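Five-membered-cyclitol-phosphate synthase (PDB 6K96) is an NAD-binding enzyme related to the myo-inositol-1-phosphate synthases, built as a four-chain assembly in which each chain carries a Rossmann-type nucleotide-binding sheet. Local coordinates at residues A10-I16 with Y130-T134; I16-F20 with D54-V58; N81-L85 with Q291-N295. All coordinates share one frame; numbering follows the deposited sequence.

Interaction 1: A10-I16 with Y130-T134; sequences AGVGNNI and YSLPT. With NA (sodium ion), chain H; NAD (nicotinamide-adenine-dinucleotide), chain G.
Tyr130 runs beside Ala10 in the last register of two parallel strands, their CA atoms 4.8 Å apart, and its ring meets the Ala10 methyl obliquely. One residue on, Ser131 N donates to Ala10 O over 2.7 Å at an N-H...O angle of 154°, the bond that follows the Ala10-Tyr130 bridge, where both segments leave the sheet. The Ser131 side chain then turns toward the glycine loop: with OG swung well away from the backbone N (chi1 -151°), the hydroxyl meets a water 2.8 Å from OG. That water lies 2.7 Å from NAD O1N, to which it probably donates, and receives a weak bond from Gly13 N, linking both loops to the pyrophosphate.

The sequence from Gly11 to Asn15 is the glycine-rich turn of a Rossmann fold, and a water bridging the glycine turn and the pyrophosphate is a familiar feature of this fold. Gly11 takes a positive phi (101°), and Gly13, at the N-cap of helix 14-31, lets NAD O5B come close to its CA. The first turn of the helix thus faces the phosphates: Asn14 N donates to O2A and Asn15 N to O1N. The sodium ion is coordinated by Asn15 OD1 at 2.4 Å.

Leu132 divides its branches, CD1 lying 3.8 Å from Ala10 CB and CD2 packing on the adenine, 3.4 Å from NAD C6A. Its carbonyl O accepts a hydrogen bond from O3D of the nicotinamide ribose. Pro133 CD packs against the adenosine ribose and the adenine C8A. At Thr134, OG1 stands 2.9 Å from NAD O3D, with O2D of the same ribose also nearby.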
loop_
_atom_site.group_PDB
_atom_site.type_symbol
_atom_site.label_atom_id
_atom_site.label_comp_id
_atom_site.label_asym_id
_atom_site.label_seq_id
_atom_site.Cartn_x
_atom_site.Cartn_y
_atom_site.Cartn_z
ATOM N N ALA B 10 4.487 -34.883 16.806
ATOM C CA ALA B 10 5.894 -34.684 17.167
ATOM C C ALA B 10 6.118 -33.191 16.990
ATOM O O ALA B 10 6.174 -32.740 15.865
ATOM C CB ALA B 10 6.796 -35.564 16.317
ATOM N N GLY B 11 6.137 -32.467 18.099
ATOM C CA GLY B 11 6.285 -31.000 18.150
ATOM C C GLY B 11 4.934 -30.325 18.375
ATOM O O GLY B 11 4.098 -30.373 17.462
ATOM N N VAL B 12 4.756 -29.701 19.533
ATOM C CA VAL B 12 3.514 -28.981 19.908
ATOM C C VAL B 12 3.731 -27.480 19.747
ATOM O O VAL B 12 3.805 -26.770 20.754
ATOM C CB VAL B 12 3.079 -29.355 21.325
ATOM C CG1 VAL B 12 1.675 -28.806 21.621
ATOM C CG2 VAL B 12 3.184 -30.855 21.493
ATOM N N GLY B 13 3.813 -27.059 18.495
ATOM C CA GLY B 13 4.068 -25.664 18.115
ATOM C C GLY B 13 2.811 -24.877 17.765
ATOM O O GLY B 13 1.674 -25.247 18.124
ATOM N N ASN B 14 3.062 -23.725 17.149
ATOM C CA ASN B 14 2.007 -22.859 16.565
ATOM C C ASN B 14 1.092 -23.726 15.690
ATOM O O ASN B 14 -0.122 -23.639 15.883
ATOM C CB ASN B 14 2.649 -21.646 15.920
ATOM C CG ASN B 14 3.087 -20.663 16.967
ATOM O OD1 ASN B 14 2.532 -20.664 18.063
ATOM N ND2 ASN B 14 4.038 -19.814 16.640
ATOM N N ASN B 15 1.643 -24.624 14.866
ATOM C CA ASN B 15 0.836 -25.424 13.902
ATOM C C ASN B 15 -0.246 -26.244 14.651
ATOM O O ASN B 15 -1.395 -26.434 14.104
ATOM C CB ASN B 15 1.721 -26.257 12.991
ATOM C CG ASN B 15 2.573 -25.477 12.002
ATOM O OD1 ASN B 15 2.602 -24.237 12.005
ATOM N ND2 ASN B 15 3.291 -26.203 11.139
ATOM N N ILE B 16 0.053 -26.762 15.828
ATOM C CA ILE B 16 -0.853 -27.690 16.568
ATOM C C ILE B 16 -1.782 -26.847 17.432
ATOM O O ILE B 16 -2.911 -27.262 17.665
ATOM C CB ILE B 16 -0.089 -28.689 17.448
ATOM C CG1 ILE B 16 1.008 -29.428 16.683
ATOM C CG2 ILE B 16 -1.069 -29.647 18.111
ATOM C CD1 ILE B 16 0.486 -30.181 15.497
ATOM N N TYR B 130 4.596 -34.951 12.088
ATOM C CA TYR B 130 5.932 -34.424 12.378
ATOM C C TYR B 130 5.921 -32.921 12.192
ATOM O O TYR B 130 5.831 -32.460 11.025
ATOM C CB TYR B 130 6.945 -35.091 11.448
ATOM C CG TYR B 130 8.355 -34.593 11.628
ATOM C CD1 TYR B 130 9.107 -34.998 12.722
ATOM C CD2 TYR B 130 8.927 -33.703 10.732
ATOM C CE1 TYR B 130 10.415 -34.564 12.900
ATOM C CE2 TYR B 130 10.227 -33.245 10.912
ATOM C CZ TYR B 130 10.984 -33.692 11.987
ATOM O OH TYR B 130 12.272 -33.275 12.151
ATOM N N SER B 131 6.041 -32.165 13.259
ATOM C CA SER B 131 5.839 -30.696 13.161
ATOM C C SER B 131 6.923 -29.971 13.952
ATOM O O SER B 131 6.618 -28.949 14.599
ATOM C CB SER B 131 4.460 -30.308 13.625
ATOM O OG SER B 131 4.013 -29.116 12.960
ATOM N N LEU B 132 8.151 -30.446 13.828
ATOM C CA LEU B 132 9.352 -29.882 14.491
ATOM C C LEU B 132 9.874 -28.706 13.680
ATOM O O LEU B 132 9.481 -28.485 12.538
ATOM C CB LEU B 132 10.444 -30.968 14.570
ATOM C CG LEU B 132 10.457 -31.847 15.824
ATOM C CD1 LEU B 132 9.233 -32.737 15.824
ATOM C CD2 LEU B 132 11.699 -32.699 15.874
ATOM N N PRO B 133 10.867 -27.986 14.241
ATOM C CA PRO B 133 11.547 -26.955 13.477
ATOM C C PRO B 133 12.141 -27.523 12.176
ATOM O O PRO B 133 12.423 -28.727 12.049
ATOM C CB PRO B 133 12.626 -26.446 14.474
ATOM C CG PRO B 133 12.135 -26.826 15.848
ATOM C CD PRO B 133 11.366 -28.116 15.632
ATOM N N THR B 134 12.320 -26.655 11.200
ATOM C CA THR B 134 13.039 -26.976 9.951
ATOM C C THR B 134 14.510 -27.178 10.326
ATOM O O THR B 134 14.943 -26.469 11.247
ATOM C CB THR B 134 12.816 -25.879 8.911
ATOM O OG1 THR B 134 11.488 -26.086 8.430
ATOM C CG2 THR B 134 13.802 -25.889 7.766
HETATM NA NA NA H . 3.791 -22.132 11.880
HETATM P PA NAD G . 6.978 -24.193 16.179
HETATM O O1A NAD G . 8.336 -23.630 16.352
HETATM O O2A NAD G . 5.852 -23.345 16.702
HETATM O O5B NAD G . 6.813 -25.684 16.669
HETATM C C5B NAD G . 8.056 -26.390 16.891
HETATM C C4B NAD G . 7.897 -27.299 18.081
HETATM O O4B NAD G . 8.841 -28.421 18.063
HETATM C C3B NAD G . 8.140 -26.585 19.414
HETATM O O3B NAD G . 7.134 -26.995 20.332
HETATM C C2B NAD G . 9.496 -27.147 19.833
HETATM O O2B NAD G . 9.586 -26.867 21.201
HETATM C C1B NAD G . 9.287 -28.601 19.400
HETATM N N9A NAD G . 10.446 -29.470 19.364
HETATM C C8A NAD G . 11.728 -29.040 19.124
HETATM N N7A NAD G . 12.595 -30.023 19.042
HETATM C C5A NAD G . 11.839 -31.179 19.205
HETATM C C6A NAD G . 12.202 -32.541 19.208
HETATM N N6A NAD G . 13.448 -32.954 19.006
HETATM N N1A NAD G . 11.210 -33.461 19.354
HETATM C C2A NAD G . 9.959 -33.003 19.551
HETATM N N3A NAD G . 9.514 -31.749 19.584
HETATM C C4A NAD G . 10.507 -30.859 19.393
HETATM O O3 NAD G . 6.755 -24.405 14.623
HETATM P PN NAD G . 5.402 -24.304 13.759
HETATM O O1N NAD G . 4.399 -25.190 14.392
HETATM O O2N NAD G . 5.217 -22.829 13.567
HETATM O O5D NAD G . 5.888 -24.985 12.381
HETATM C C5D NAD G . 6.346 -26.399 12.440
HETATM C C4D NAD G . 7.077 -26.739 11.175
HETATM O O4D NAD G . 6.208 -26.667 10.021
HETATM C C3D NAD G . 8.255 -25.795 10.893
HETATM O O3D NAD G . 9.295 -26.574 10.340
HETATM C C2D NAD G . 7.725 -24.921 9.760
HETATM O O2D NAD G . 8.681 -24.416 8.848
HETATM C C1D NAD G . 6.875 -25.928 8.988
HETATM N N1N NAD G . 5.950 -25.203 8.065
HETATM C C2N NAD G . 5.144 -24.134 8.582
HETATM C C3N NAD G . 4.415 -23.307 7.743
HETATM C C7N NAD G . 3.556 -22.225 8.371
HETATM O O7N NAD G . 3.425 -22.182 9.588
HETATM N N7N NAD G . 2.976 -21.338 7.567
HETATM C C4N NAD G . 4.524 -23.528 6.371
HETATM C C5N NAD G . 5.161 -24.668 5.896
HETATM C C6N NAD G . 5.936 -25.440 6.742
HETATM O O HOH W 1 3.965 -27.685 15.414
#

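Interaction 2: I16-F20 with D54-V58; sequences ISALF and DLTFV
Phe20 drives its ring edge toward the face of Phe57 in an offset edge-to-face pair, with centroids 5.2 Å apart and planes turned by 85°. The nearest carbons are Phe20 CD1 and Phe57 CE1, 3.5 Å apart. Because Phe20 holds CG anti to its backbone N (chi1 -179°), the ring reaches out from the helix to that face. Phe72 extends the cluster, stacking on Phe57 and meeting Phe20 edge-to-face.

Aliphatic contacts make up the rest. Leu19 CD2 lies 3.8 Å from Phe57 CZ, and Ile16 CG2 approaches the neighbouring rim atom, Phe57 CE2, at 3.9 Å, so the helix meets this one ring with three residues. Leu19 CG lies 3.9 Å from CD2 of Leu55, the strand's other inward residue, the two side chains crossing at about a right angle. Leu7 of strand 5-10 touches both Leu19 and Phe57, while Trp277 of the second subunit packs on Leu19.

No hydrogen bond joins the segments, whose axes approach to 11.2 Å at 135° between their N-to-C directions. This is the apolar interior of a beta-alpha-beta crossover: helix 14-31 packs on the parallel strands 5-10 and 55-62 that it connects, the opening unit of a Rossmann fold.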
loop_
_atom_site.group_PDB
_atom_site.type_symbol
_atom_site.label_atom_id
_atom_site.label_comp_id
_atom_site.label_asym_id
_atom_site.label_seq_id
_atom_site.Cartn_x
_atom_site.Cartn_y
_atom_site.Cartn_z
ATOM N N ILE B 16 0.053 -26.762 15.828
ATOM C CA ILE B 16 -0.853 -27.690 16.568
ATOM C C ILE B 16 -1.782 -26.847 17.432
ATOM O O ILE B 16 -2.911 -27.262 17.665
ATOM C CB ILE B 16 -0.089 -28.689 17.448
ATOM C CG1 ILE B 16 1.008 -29.428 16.683
ATOM C CG2 ILE B 16 -1.069 -29.647 18.111
ATOM C CD1 ILE B 16 0.486 -30.181 15.497
ATOM N N SER B 17 -1.342 -25.685 17.884
ATOM C CA SER B 17 -2.249 -24.692 18.534
ATOM C C SER B 17 -3.374 -24.389 17.575
ATOM O O SER B 17 -4.522 -24.518 17.976
ATOM C CB SER B 17 -1.545 -23.437 18.918
ATOM O OG SER B 17 -2.467 -22.499 19.420
ATOM N N ALA B 18 -3.005 -24.108 16.328
ATOM C CA ALA B 18 -3.910 -23.780 15.214
ATOM C C ALA B 18 -4.807 -24.966 14.892
ATOM O O ALA B 18 -6.011 -24.753 14.759
ATOM C CB ALA B 18 -3.117 -23.321 14.028
ATOM N N LEU B 19 -4.285 -26.172 14.824
ATOM C CA LEU B 19 -5.067 -27.358 14.407
ATOM C C LEU B 19 -6.091 -27.740 15.477
ATOM O O LEU B 19 -7.220 -28.141 15.115
ATOM C CB LEU B 19 -4.120 -28.536 14.157
ATOM C CG LEU B 19 -4.804 -29.737 13.533
ATOM C CD1 LEU B 19 -5.092 -29.483 12.076
ATOM C CD2 LEU B 19 -3.951 -30.965 13.690
ATOM N N PHE B 20 -5.658 -27.713 16.733
ATOM C CA PHE B 20 -6.443 -28.154 17.911
ATOM C C PHE B 20 -7.561 -27.152 18.154
ATOM O O PHE B 20 -8.714 -27.562 18.134
ATOM C CB PHE B 20 -5.580 -28.238 19.164
ATOM C CG PHE B 20 -6.327 -28.707 20.379
ATOM C CD1 PHE B 20 -7.057 -29.892 20.344
ATOM C CD2 PHE B 20 -6.305 -27.962 21.545
ATOM C CE1 PHE B 20 -7.718 -30.356 21.470
ATOM C CE2 PHE B 20 -6.949 -28.435 22.678
ATOM C CZ PHE B 20 -7.642 -29.635 22.640
ATOM N N ASP B 54 -12.982 -34.083 13.077
ATOM C CA ASP B 54 -13.006 -35.518 13.466
ATOM C C ASP B 54 -11.584 -35.951 13.828
ATOM O O ASP B 54 -10.978 -36.761 13.083
ATOM C CB ASP B 54 -13.674 -36.352 12.368
ATOM C CG ASP B 54 -15.179 -36.081 12.245
ATOM O OD1 ASP B 54 -15.781 -35.724 13.269
ATOM O OD2 ASP B 54 -15.742 -36.210 11.126
ATOM N N LEU B 55 -11.118 -35.407 14.955
ATOM C CA LEU B 55 -9.712 -35.357 15.436
ATOM C C LEU B 55 -9.683 -35.693 16.931
ATOM O O LEU B 55 -10.276 -34.938 17.747
ATOM C CB LEU B 55 -9.176 -33.934 15.224
ATOM C CG LEU B 55 -7.847 -33.778 14.507
ATOM C CD1 LEU B 55 -7.771 -34.681 13.298
ATOM C CD2 LEU B 55 -7.669 -32.341 14.067
ATOM N N THR B 56 -8.968 -36.748 17.293
ATOM C CA THR B 56 -8.686 -37.069 18.712
ATOM C C THR B 56 -7.169 -37.047 18.882
ATOM O O THR B 56 -6.505 -37.835 18.261
ATOM C CB THR B 56 -9.348 -38.389 19.124
ATOM O OG1 THR B 56 -10.105 -38.914 18.036
ATOM C CG2 THR B 56 -10.273 -38.236 20.316
ATOM N N PHE B 57 -6.634 -36.092 19.617
ATOM C CA PHE B 57 -5.200 -36.049 19.934
ATOM C C PHE B 57 -4.963 -37.113 20.999
ATOM O O PHE B 57 -5.656 -37.075 22.025
ATOM C CB PHE B 57 -4.836 -34.645 20.400
ATOM C CG PHE B 57 -4.907 -33.622 19.298
ATOM C CD1 PHE B 57 -6.123 -33.070 18.923
ATOM C CD2 PHE B 57 -3.766 -33.262 18.592
ATOM C CE1 PHE B 57 -6.202 -32.180 17.869
ATOM C CE2 PHE B 57 -3.839 -32.321 17.581
ATOM C CZ PHE B 57 -5.058 -31.788 17.220
ATOM N N VAL B 58 -4.023 -38.036 20.782
ATOM C CA VAL B 58 -3.850 -39.218 21.681
ATOM C C VAL B 58 -2.439 -39.188 22.273
ATOM O O VAL B 58 -2.188 -39.819 23.334
ATOM C CB VAL B 58 -4.149 -40.517 20.918
ATOM C CG1 VAL B 58 -5.637 -40.589 20.564
ATOM C CG2 VAL B 58 -3.283 -40.683 19.663
#

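Interaction 3: N81-L85 with Q291-N295; sequences NNYPL and QDSSN. With NA (sodium ion), chain H; NAD (nicotinamide-adenine-dinucleotide), chain G.
Tyr83 OH donates to Ser294 OG over 2.7 Å, and the serine oxygen lies at the edge of the phenol ring, in its plane. A trans first torsion (chi1 -170°) extends the phenol away from its own backbone N and carries the ring across to the residues following strand 281-291. On the way it passes Ser293, whose CB sits 3.9 Å from Tyr83 CD1. The buried Ser294 hydroxyl has a second partner, Thr280 OG1 of the second subunit.

Pro84 follows the tyrosine closely, its CD resting over one face of the Tyr83 ring, offset toward the rim. Gln291 runs up to Pro84 head-on, the two side chains coming from opposite directions. Its chain bends at chi2 (-41°) and brings the carboxamide up to the proline: Gln291 OE1 is 3.1 Å from Pro84 CG and NE2 3.6 Å from Pro84 CD. The amide plane is inclined by 65° to the phenol ring. Gln291 NE2 is hydrogen-bonded to Asp264 OD2.

Ser293 sets OG anti to its carbonyl carbon, which points the hydroxyl away from the tyrosine and onto the sodium ion, 2.5 Å from OG; Asp264 bonds the same hydroxyl. Asn15 OD1 and two cofactor oxygens, O2N and O7N, are the other ligands of the ion. Beside them, the nicotinamide N7N donates to Asp292 O over 3.0 Å. The backbone bond and the metal thus hold the carboxamide, with Asp292 OD1 adding a weak bond.

Gln291 O accepts from both Ser294 N and Asn295 N at the passage from strand 281-291 into helix 292-313. The loop from Asn81 to Leu85 lies against this junction, with Tyr83 also touching Ser17 and Ala18 of helix 14-31.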
loop_
_atom_site.group_PDB
_atom_site.type_symbol
_atom_site.label_atom_id
_atom_site.label_comp_id
_atom_site.label_asym_id
_atom_site.label_seq_id
_atom_site.Cartn_x
_atom_site.Cartn_y
_atom_site.Cartn_z
ATOM N N ASN B 81 4.481 -20.542 22.213
ATOM C CA ASN B 81 3.332 -20.616 21.252
ATOM C C ASN B 81 2.520 -19.320 21.361
ATOM O O ASN B 81 2.207 -18.904 22.497
ATOM C CB ASN B 81 2.376 -21.795 21.461
ATOM C CG ASN B 81 2.981 -23.137 21.092
ATOM O OD1 ASN B 81 4.167 -23.201 20.760
ATOM N ND2 ASN B 81 2.202 -24.212 21.204
ATOM N N ASN B 82 2.267 -18.674 20.227
ATOM C CA ASN B 82 1.663 -17.325 20.181
ATOM C C ASN B 82 0.685 -17.287 18.998
ATOM O O ASN B 82 0.436 -16.224 18.502
ATOM C CB ASN B 82 2.759 -16.258 20.182
ATOM C CG ASN B 82 3.622 -16.324 18.948
ATOM O OD1 ASN B 82 3.240 -16.998 17.981
ATOM N ND2 ASN B 82 4.738 -15.584 18.962
ATOM N N TYR B 83 0.193 -18.434 18.549
ATOM C CA TYR B 83 -1.079 -18.474 17.801
ATOM C C TYR B 83 -2.136 -17.884 18.731
ATOM O O TYR B 83 -2.015 -18.010 19.959
ATOM C CB TYR B 83 -1.458 -19.888 17.383
ATOM C CG TYR B 83 -2.614 -19.996 16.418
ATOM C CD1 TYR B 83 -2.431 -19.735 15.080
ATOM C CD2 TYR B 83 -3.876 -20.409 16.828
ATOM C CE1 TYR B 83 -3.478 -19.824 14.176
ATOM C CE2 TYR B 83 -4.915 -20.565 15.928
ATOM C CZ TYR B 83 -4.725 -20.242 14.603
ATOM O OH TYR B 83 -5.720 -20.385 13.688
ATOM N N PRO B 84 -3.139 -17.140 18.216
ATOM C CA PRO B 84 -4.188 -16.581 19.077
ATOM C C PRO B 84 -5.008 -17.645 19.837
ATOM O O PRO B 84 -5.132 -18.726 19.389
ATOM C CB PRO B 84 -5.119 -15.841 18.086
ATOM C CG PRO B 84 -4.217 -15.512 16.946
ATOM C CD PRO B 84 -3.283 -16.713 16.819
ATOM N N LEU B 85 -5.547 -17.256 20.989
ATOM C CA LEU B 85 -6.744 -17.859 21.636
ATOM C C LEU B 85 -7.964 -17.533 20.779
ATOM O O LEU B 85 -8.174 -16.344 20.511
ATOM C CB LEU B 85 -6.932 -17.290 23.044
ATOM C CG LEU B 85 -6.203 -18.068 24.139
ATOM C CD1 LEU B 85 -4.718 -17.694 24.143
ATOM C CD2 LEU B 85 -6.867 -17.822 25.502
ATOM N N GLN B 291 -2.449 -15.304 9.151
ATOM C CA GLN B 291 -2.111 -16.024 10.418
ATOM C C GLN B 291 -1.224 -17.195 10.022
ATOM O O GLN B 291 -1.787 -18.215 9.643
ATOM C CB GLN B 291 -3.257 -16.769 11.105
ATOM C CG GLN B 291 -3.854 -16.154 12.337
ATOM C CD GLN B 291 -3.011 -15.498 13.405
ATOM O OE1 GLN B 291 -3.536 -14.601 14.027
ATOM N NE2 GLN B 291 -1.774 -15.895 13.662
ATOM N N ASP B 292 0.101 -17.026 10.057
ATOM C CA ASP B 292 1.069 -17.977 9.413
ATOM C C ASP B 292 0.671 -19.424 9.752
ATOM O O ASP B 292 0.551 -20.232 8.836
ATOM C CB ASP B 292 2.515 -17.631 9.766
ATOM C CG ASP B 292 3.539 -18.335 8.894
ATOM O OD1 ASP B 292 3.230 -18.481 7.713
ATOM O OD2 ASP B 292 4.609 -18.811 9.441
ATOM N N SER B 293 0.347 -19.741 10.993
ATOM C CA SER B 293 0.080 -21.147 11.388
ATOM C C SER B 293 -1.335 -21.624 11.000
ATOM O O SER B 293 -1.578 -22.881 11.078
ATOM C CB SER B 293 0.331 -21.324 12.836
ATOM O OG SER B 293 1.723 -21.297 13.082
ATOM N N SER B 294 -2.235 -20.730 10.596
ATOM C CA SER B 294 -3.494 -21.115 9.902
ATOM C C SER B 294 -3.099 -21.563 8.502
ATOM O O SER B 294 -3.747 -22.489 7.984
ATOM C CB SER B 294 -4.550 -19.990 9.868
ATOM O OG SER B 294 -5.190 -19.816 11.145
ATOM N N ASN B 295 -2.056 -20.965 7.919
ATOM C CA ASN B 295 -1.605 -21.344 6.563
ATOM C C ASN B 295 -1.068 -22.761 6.639
ATOM O O ASN B 295 -1.032 -23.383 5.608
ATOM C CB ASN B 295 -0.541 -20.413 5.992
ATOM C CG ASN B 295 -1.028 -19.406 4.974
ATOM O OD1 ASN B 295 -2.179 -19.424 4.567
ATOM N ND2 ASN B 295 -0.138 -18.520 4.546
HETATM NA NA NA H . 3.791 -22.132 11.880
HETATM P PA NAD G . 6.978 -24.193 16.179
HETATM O O1A NAD G . 8.336 -23.630 16.352
HETATM O O2A NAD G . 5.852 -23.345 16.702
HETATM O O5B NAD G . 6.813 -25.684 16.669
HETATM C C5B NAD G . 8.056 -26.390 16.891
HETATM C C4B NAD G . 7.897 -27.299 18.081
HETATM O O4B NAD G . 8.841 -28.421 18.063
HETATM C C3B NAD G . 8.140 -26.585 19.414
HETATM O O3B NAD G . 7.134 -26.995 20.332
HETATM C C2B NAD G . 9.496 -27.147 19.833
HETATM O O2B NAD G . 9.586 -26.867 21.201
HETATM C C1B NAD G . 9.287 -28.601 19.400
HETATM N N9A NAD G . 10.446 -29.470 19.364
HETATM C C8A NAD G . 11.728 -29.040 19.124
HETATM N N7A NAD G . 12.595 -30.023 19.042
HETATM C C5A NAD G . 11.839 -31.179 19.205
HETATM C C6A NAD G . 12.202 -32.541 19.208
HETATM N N6A NAD G . 13.448 -32.954 19.006
HETATM N N1A NAD G . 11.210 -33.461 19.354
HETATM C C2A NAD G . 9.959 -33.003 19.551
HETATM N N3A NAD G . 9.514 -31.749 19.584
HETATM C C4A NAD G . 10.507 -30.859 19.393
HETATM O O3 NAD G . 6.755 -24.405 14.623
HETATM P PN NAD G . 5.402 -24.304 13.759
HETATM O O1N NAD G . 4.399 -25.190 14.392
HETATM O O2N NAD G . 5.217 -22.829 13.567
HETATM O O5D NAD G . 5.888 -24.985 12.381
HETATM C C5D NAD G . 6.346 -26.399 12.440
HETATM C C4D NAD G . 7.077 -26.739 11.175
HETATM O O4D NAD G . 6.208 -26.667 10.021
HETATM C C3D NAD G . 8.255 -25.795 10.893
HETATM O O3D NAD G . 9.295 -26.574 10.340
HETATM C C2D NAD G . 7.725 -24.921 9.760
HETATM O O2D NAD G . 8.681 -24.416 8.848
HETATM C C1D NAD G . 6.875 -25.928 8.988
HETATM N N1N NAD G . 5.950 -25.203 8.065
HETATM C C2N NAD G . 5.144 -24.134 8.582
HETATM C C3N NAD G . 4.415 -23.307 7.743
HETATM C C7N NAD G . 3.556 -22.225 8.371
HETATM O O7N NAD G . 3.425 -22.182 9.588
HETATM N N7N NAD G . 2.976 -21.338 7.567
HETATM C C4N NAD G . 4.524 -23.528 6.371
HETATM C C5N NAD G . 5.161 -24.668 5.896
HETATM C C6N NAD G . 5.936 -25.440 6.742
#

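In the fold
From the N terminus, strand 5-10 leads into the glycine turn where interaction 1 opens. Helix 14-31 follows, and interaction 2 is the first to close, when strand 55-62 arrives beside it; this smaller loop lies wholly within that of interaction 1. Interaction 3 opens next, at residues 81-85, before interaction 1 closes at 130-134, and it closes only at 291-295, so the loops of 1 and 3 cross while 2 and 3 run in series. Interactions 1 and 3 meet directly, Asn14 OD1 lying 3.0 Å from Asn82 N, and share the cofactor and sodium ion. Helix 14-31 ties the parallel sheet to helix 292-313, and interactions 2 and 3 both reach the second subunit.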